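Local coordinates for alanine racemase (Oenococcus oeni PSU-1, PDB 3HUR), which belongs to the alanine racemase family, in which an N-terminal TIM-barrel domain is joined to a C-terminal domain rich in beta strands, at residues E182-R185 with R186-L190; G195-P198 with S199-S202. All coordinates share one frame; numbering follows the deposited sequence.

Contact 1 (E182-R185 with R186-L190); sequences EQLR and RWQEL
Glu-182 and Arg-186 meet one helical turn apart as an i to i+4 salt bridge, their side chains running alongside each other in the same direction. The bridge closes at Glu-182 OE2 and Arg-186 NH2, 2.9 Å apart. The carboxylate does not lie end-on in the guanidinium plane: Glu-182 OE2 sits over one face of the Arg-186 group, with Glu-182 CD above the same face but shifted toward the rim, and the two planes are inclined by 56°. Glu-182 reaches this position with an extended chain, CG trans to the backbone N (chi1 -177°), while Arg-186 bends at chi2 to follow it.

The next pair repeats the spacing with the charges reversed. Arg-185 NH1 lies 2.8 Å from Glu-189 OE2 in a second salt bridge, the arginine folding at chi2 and chi3 so that its aliphatic part also packs on the acid, with Arg-185 CD 3.4 Å from Glu-189 OE2. On the buried flank, Leu-184 CD1 approaches Trp-187 CD1 at 4.4 Å, obliquely to the indole.

Beneath the side chains, four i to i+4 backbone hydrogen bonds set the spacing. Arg-186 N donates to Glu-182 O at 3.0 Å, and Trp-187 N to Gln-183 O at 2.9 Å. Gln-188 N and Glu-189 N bond to Leu-184 O and Arg-185 O in the same way, all nearly straight at the hydrogen.

Residues 182-190 are thus amphipathic, with the ion pairs on the more exposed side and Gln-183, Leu-184 and Trp-187 buried. Gln-183 OE1 accepts from Ala-167 N, and Trp-187 packs on Ile-129 and Met-203. Helix 174-191 is the crossover between strands 157-163 and 201-202 of a beta-alpha-beta unit in the barrel.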
ATOM      1  N   GLU A 182     -19.965   0.190  36.173  1.00 45.86           N
ATOM      2  CA  GLU A 182     -19.912  -1.218  36.529  1.00 46.48           C
ATOM      3  C   GLU A 182     -18.525  -1.578  37.042  1.00 46.34           C
ATOM      4  O   GLU A 182     -18.388  -2.220  38.094  1.00 47.07           O
ATOM      5  CB  GLU A 182     -20.270  -2.075  35.327  1.00 46.82           C
ATOM      6  CG  GLU A 182     -20.329  -3.547  35.593  1.00 49.54           C
ATOM      7  CD  GLU A 182     -20.745  -4.363  34.349  1.00 55.15           C
ATOM      8  OE1 GLU A 182     -21.326  -3.789  33.378  1.00 57.58           O
ATOM      9  OE2 GLU A 182     -20.497  -5.595  34.349  1.00 58.34           O
ATOM     10  N   GLN A 183     -17.492  -1.134  36.330  1.00 45.57           N
ATOM     11  CA  GLN A 183     -16.121  -1.412  36.750  1.00 45.01           C
ATOM     12  C   GLN A 183     -15.818  -0.784  38.117  1.00 44.74           C
ATOM     13  O   GLN A 183     -15.213  -1.420  38.992  1.00 44.50           O
ATOM     14  CB  GLN A 183     -15.122  -0.908  35.701  1.00 44.97           C
ATOM     15  CG  GLN A 183     -15.086  -1.722  34.397  1.00 44.36           C
ATOM     16  CD  GLN A 183     -13.808  -1.493  33.581  1.00 41.20           C
ATOM     17  OE1 GLN A 183     -13.631  -0.459  32.921  1.00 38.40           O
ATOM     18  NE2 GLN A 183     -12.922  -2.458  33.640  1.00 39.46           N
ATOM     19  N   LEU A 184     -16.228   0.464  38.307  1.00 44.44           N
ATOM     20  CA  LEU A 184     -16.032   1.123  39.597  1.00 44.91           C
ATOM     21  C   LEU A 184     -16.792   0.388  40.733  1.00 45.76           C
ATOM     22  O   LEU A 184     -16.298   0.293  41.859  1.00 45.90           O
ATOM     23  CB  LEU A 184     -16.487   2.566  39.498  1.00 44.49           C
ATOM     24  CG  LEU A 184     -16.177   3.480  40.675  1.00 44.44           C
ATOM     25  CD1 LEU A 184     -14.673   3.420  41.018  1.00 42.12           C
ATOM     26  CD2 LEU A 184     -16.664   4.912  40.359  1.00 41.33           C
ATOM     27  N   ARG A 185     -17.963  -0.169  40.426  1.00 46.59           N
ATOM     28  CA  ARG A 185     -18.687  -0.981  41.416  1.00 48.14           C
ATOM     29  C   ARG A 185     -17.791  -2.172  41.796  1.00 47.56           C
ATOM     30  O   ARG A 185     -17.460  -2.352  42.987  1.00 47.14           O
ATOM     31  CB  ARG A 185     -20.123  -1.347  40.915  1.00 48.78           C
ATOM     32  CG  ARG A 185     -20.827  -2.666  41.431  1.00 52.31           C
ATOM     33  CD  ARG A 185     -22.189  -2.350  42.045  1.00 56.99           C
ATOM     34  NE  ARG A 185     -23.376  -3.068  41.545  1.00 61.91           N
ATOM     35  CZ  ARG A 185     -24.196  -3.864  42.268  1.00 64.21           C
ATOM     36  NH1 ARG A 185     -23.962  -4.170  43.553  1.00 63.75           N
ATOM     37  NH2 ARG A 185     -25.261  -4.407  41.676  1.00 64.88           N
ATOM     38  N   ARG A 186     -17.339  -2.924  40.794  1.00 46.61           N
ATOM     39  CA  ARG A 186     -16.491  -4.084  41.068  1.00 46.44           C
ATOM     40  C   ARG A 186     -15.225  -3.746  41.865  1.00 45.05           C
ATOM     41  O   ARG A 186     -14.870  -4.469  42.799  1.00 45.12           O
ATOM     42  CB  ARG A 186     -16.126  -4.795  39.776  1.00 46.94           C
ATOM     43  CG  ARG A 186     -17.146  -5.848  39.321  1.00 50.68           C
ATOM     44  CD  ARG A 186     -17.361  -5.669  37.815  1.00 55.60           C
ATOM     45  NE  ARG A 186     -18.189  -6.709  37.189  1.00 59.21           N
ATOM     46  CZ  ARG A 186     -18.293  -6.896  35.866  1.00 60.49           C
ATOM     47  NH1 ARG A 186     -17.618  -6.130  34.998  1.00 60.52           N
ATOM     48  NH2 ARG A 186     -19.078  -7.857  35.403  1.00 60.57           N
ATOM     49  N   TRP A 187     -14.549  -2.653  41.509  1.00 43.36           N
ATOM     50  CA  TRP A 187     -13.369  -2.223  42.258  1.00 42.26           C
ATOM     51  C   TRP A 187     -13.699  -2.144  43.754  1.00 41.29           C
ATOM     52  O   TRP A 187     -13.048  -2.774  44.587  1.00 40.44           O
ATOM     53  CB  TRP A 187     -12.867  -0.877  41.731  1.00 41.79           C
ATOM     54  CG  TRP A 187     -11.872  -0.212  42.610  1.00 42.72           C
ATOM     55  CD1 TRP A 187     -12.095   0.844  43.457  1.00 44.48           C
ATOM     56  CD2 TRP A 187     -10.481  -0.533  42.731  1.00 44.69           C
ATOM     57  NE1 TRP A 187     -10.923   1.202  44.085  1.00 45.43           N
ATOM     58  CE2 TRP A 187      -9.923   0.363  43.664  1.00 44.98           C
ATOM     59  CE3 TRP A 187      -9.649  -1.485  42.132  1.00 45.16           C
ATOM     60  CZ2 TRP A 187      -8.584   0.317  44.024  1.00 45.85           C
ATOM     61  CZ3 TRP A 187      -8.324  -1.532  42.492  1.00 45.31           C
ATOM     62  CH2 TRP A 187      -7.800  -0.636  43.428  1.00 45.39           C
ATOM     63  N   GLN A 188     -14.738  -1.379  44.061  1.00 40.88           N
ATOM     64  CA  GLN A 188     -15.215  -1.199  45.433  1.00 40.66           C
ATOM     65  C   GLN A 188     -15.680  -2.511  46.068  1.00 40.34           C
ATOM     66  O   GLN A 188     -15.220  -2.879  47.134  1.00 40.46           O
ATOM     67  CB  GLN A 188     -16.331  -0.177  45.444  1.00 40.87           C
ATOM     68  CG  GLN A 188     -15.899   1.241  45.078  1.00 40.05           C
ATOM     69  CD  GLN A 188     -17.082   2.130  44.965  1.00 39.36           C
ATOM     70  OE1 GLN A 188     -18.189   1.640  45.043  1.00 42.42           O
ATOM     71  NE2 GLN A 188     -16.877   3.437  44.765  1.00 37.31           N
ATOM     72  N   GLU A 189     -16.512  -3.271  45.392  1.00 40.49           N
ATOM     73  CA  GLU A 189     -16.906  -4.570  45.946  1.00 41.26           C
ATOM     74  C   GLU A 189     -15.699  -5.408  46.292  1.00 41.46           C
ATOM     75  O   GLU A 189     -15.680  -6.132  47.303  1.00 41.76           O
ATOM     76  CB  GLU A 189     -17.823  -5.339  44.991  1.00 41.39           C
ATOM     77  CG  GLU A 189     -19.246  -4.719  44.918  1.00 44.59           C
ATOM     78  CD  GLU A 189     -20.146  -5.370  43.872  1.00 48.37           C
ATOM     79  OE1 GLU A 189     -19.629  -6.107  42.986  1.00 48.30           O
ATOM     80  OE2 GLU A 189     -21.373  -5.113  43.938  1.00 52.47           O
ATOM     81  N   LEU A 190     -14.671  -5.300  45.454  1.00 41.89           N
ATOM     82  CA  LEU A 190     -13.513  -6.157  45.573  1.00 41.27           C
ATOM     83  C   LEU A 190     -12.452  -5.636  46.532  1.00 40.43           C
ATOM     84  O   LEU A 190     -11.660  -6.437  47.028  1.00 39.36           O
ATOM     85  CB  LEU A 190     -12.926  -6.430  44.190  1.00 41.81           C
ATOM     86  CG  LEU A 190     -13.705  -7.413  43.306  1.00 42.94           C
ATOM     87  CD1 LEU A 190     -13.086  -7.342  41.880  1.00 43.04           C
ATOM     88  CD2 LEU A 190     -13.704  -8.869  43.858  1.00 38.02           C
TER

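Contact 2 (G195-P198 with S199-S202); sequences GFDP and SLFS
Phe-196, in the loop after helix 174-191, and Phe-201, which opens strand 201-202 of the TIM barrel, have side chains that cross at about a right angle. Phe-196 meets its partner most closely through its stem, with CB 3.8 Å from Phe-201 CE1, and the approach is oblique to the Phe-201 ring. From another part of the same ring, Phe-201 CE2 touches Pro-198 CB at 4.2 Å, and the ring also meets Trp-187 of helix 174-191 edge-to-face. The Phe-196 ring itself leads away from the turn and packs on Leu-159 and Val-162 of strand 157-163 and on Ile-144 of helix 141-153.

Between the two phenylalanines the chain makes a short 3-10 turn, opened by an Asx turn at Asp-197. A chi1 of 175° turns the Asp-197 carboxylate alongside its own carbonyl carbon, over the start of the turn, and OD1 accepts Ser-199 N at 2.9 Å. The hydroxyl Ser-199 OG also donates to it, so one oxygen takes two bonds, both arriving from the same face of the carboxylate plane.

The backbone adds two overlapping beta turns. Leu-200 N donates to Asp-197 O at 3.1 Å, with Leu-200 CB lying against that same oxygen. Closing the second turn, Phe-201 N reaches Pro-198 O at 3.3 Å, coming from well above the carbonyl plane.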
ATOM      1  N   GLY A 195      -8.870  -3.913  53.956  1.00 45.27           N
ATOM      2  CA  GLY A 195      -7.849  -3.396  54.864  1.00 45.51           C
ATOM      3  C   GLY A 195      -6.553  -2.916  54.215  1.00 45.80           C
ATOM      4  O   GLY A 195      -5.532  -2.764  54.910  1.00 45.56           O
ATOM      5  N   PHE A 196      -6.585  -2.659  52.897  1.00 45.37           N
ATOM      6  CA  PHE A 196      -5.374  -2.278  52.174  1.00 44.74           C
ATOM      7  C   PHE A 196      -4.973  -0.887  52.562  1.00 44.76           C
ATOM      8  O   PHE A 196      -5.797   0.002  52.550  1.00 44.62           O
ATOM      9  CB  PHE A 196      -5.585  -2.299  50.649  1.00 44.91           C
ATOM     10  CG  PHE A 196      -5.509  -3.658  50.040  1.00 41.65           C
ATOM     11  CD1 PHE A 196      -4.386  -4.430  50.205  1.00 40.68           C
ATOM     12  CD2 PHE A 196      -6.550  -4.143  49.286  1.00 41.44           C
ATOM     13  CE1 PHE A 196      -4.303  -5.683  49.658  1.00 41.65           C
ATOM     14  CE2 PHE A 196      -6.493  -5.407  48.725  1.00 41.30           C
ATOM     15  CZ  PHE A 196      -5.372  -6.181  48.903  1.00 41.85           C
ATOM     16  N   ASP A 197      -3.699  -0.689  52.877  1.00 45.24           N
ATOM     17  CA  ASP A 197      -3.162   0.673  52.992  1.00 45.23           C
ATOM     18  C   ASP A 197      -3.536   1.407  51.703  1.00 44.87           C
ATOM     19  O   ASP A 197      -3.103   1.037  50.639  1.00 44.69           O
ATOM     20  CB  ASP A 197      -1.649   0.637  53.210  1.00 45.36           C
ATOM     21  CG  ASP A 197      -1.008   2.026  53.217  1.00 48.20           C
ATOM     22  OD1 ASP A 197      -1.645   3.028  52.800  1.00 50.64           O
ATOM     23  OD2 ASP A 197       0.168   2.121  53.636  1.00 51.49           O
ATOM     24  N   PRO A 198      -4.386   2.430  51.797  1.00 44.90           N
ATOM     25  CA  PRO A 198      -4.921   3.113  50.638  1.00 44.22           C
ATOM     26  C   PRO A 198      -3.902   3.875  49.793  1.00 43.74           C
ATOM     27  O   PRO A 198      -4.207   4.267  48.657  1.00 44.02           O
ATOM     28  CB  PRO A 198      -5.886   4.123  51.274  1.00 44.55           C
ATOM     29  CG  PRO A 198      -5.252   4.406  52.604  1.00 44.98           C
ATOM     30  CD  PRO A 198      -4.877   3.045  53.046  1.00 44.82           C
ATOM     31  N   SER A 199      -2.738   4.160  50.338  1.00 42.63           N
ATOM     32  CA  SER A 199      -1.716   4.808  49.537  1.00 42.29           C
ATOM     33  C   SER A 199      -1.134   3.847  48.457  1.00 41.92           C
ATOM     34  O   SER A 199      -0.369   4.287  47.621  1.00 41.78           O
ATOM     35  CB  SER A 199      -0.601   5.323  50.431  1.00 41.75           C
ATOM     36  OG  SER A 199      -0.121   4.232  51.159  1.00 40.67           O
ATOM     37  N   LEU A 200      -1.497   2.561  48.493  1.00 40.76           N
ATOM     38  CA  LEU A 200      -1.101   1.602  47.482  1.00 40.35           C
ATOM     39  C   LEU A 200      -2.063   1.538  46.248  1.00 40.02           C
ATOM     40  O   LEU A 200      -1.826   0.804  45.273  1.00 38.88           O
ATOM     41  CB  LEU A 200      -1.034   0.222  48.139  1.00 40.35           C
ATOM     42  CG  LEU A 200      -0.070   0.030  49.327  1.00 41.31           C
ATOM     43  CD1 LEU A 200      -0.192  -1.401  49.913  1.00 40.85           C
ATOM     44  CD2 LEU A 200       1.422   0.302  48.934  1.00 41.79           C
ATOM     45  N   PHE A 201      -3.162   2.286  46.280  1.00 39.34           N
ATOM     46  CA  PHE A 201      -4.149   2.137  45.240  1.00 39.00           C
ATOM     47  C   PHE A 201      -3.709   2.836  43.972  1.00 38.49           C
ATOM     48  O   PHE A 201      -3.246   3.954  44.004  1.00 39.58           O
ATOM     49  CB  PHE A 201      -5.513   2.656  45.691  1.00 39.57           C
ATOM     50  CG  PHE A 201      -6.231   1.756  46.689  1.00 39.68           C
ATOM     51  CD1 PHE A 201      -6.097   0.373  46.648  1.00 40.13           C
ATOM     52  CD2 PHE A 201      -7.062   2.316  47.652  1.00 40.76           C
ATOM     53  CE1 PHE A 201      -6.759  -0.433  47.563  1.00 41.98           C
ATOM     54  CE2 PHE A 201      -7.748   1.521  48.582  1.00 40.38           C
ATOM     55  CZ  PHE A 201      -7.593   0.148  48.537  1.00 41.62           C
ATOM     56  N   SER A 202      -3.838   2.168  42.843  1.00 37.64           N
ATOM     57  CA  SER A 202      -3.606   2.823  41.580  1.00 36.98           C
ATOM     58  C   SER A 202      -4.728   2.499  40.656  1.00 35.91           C
ATOM     59  O   SER A 202      -4.914   1.342  40.292  1.00 34.95           O
ATOM     60  CB  SER A 202      -2.279   2.389  40.921  1.00 37.73           C
ATOM     61  OG  SER A 202      -2.115   3.078  39.686  1.00 37.04           O
TER

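Followed from the N terminus, the chain enters contact 1 on helix 174-191, leaves the helix, and passes through contact 2 just before and into strand 201-202. The two are in series, neither enclosing nor crossing the other: contact 1 spans helical turns, while contact 2 closes the tight turn ahead of the strand. Their centres are about 15 Å apart, yet they touch, for Trp-187 and Phe-201 pack edge-to-face, with Trp-187 CZ2 3.6 Å from Phe-201 CD1. That meeting ties the helix to the strand that follows it, which lies beside strand 157-163 in the parallel barrel sheet.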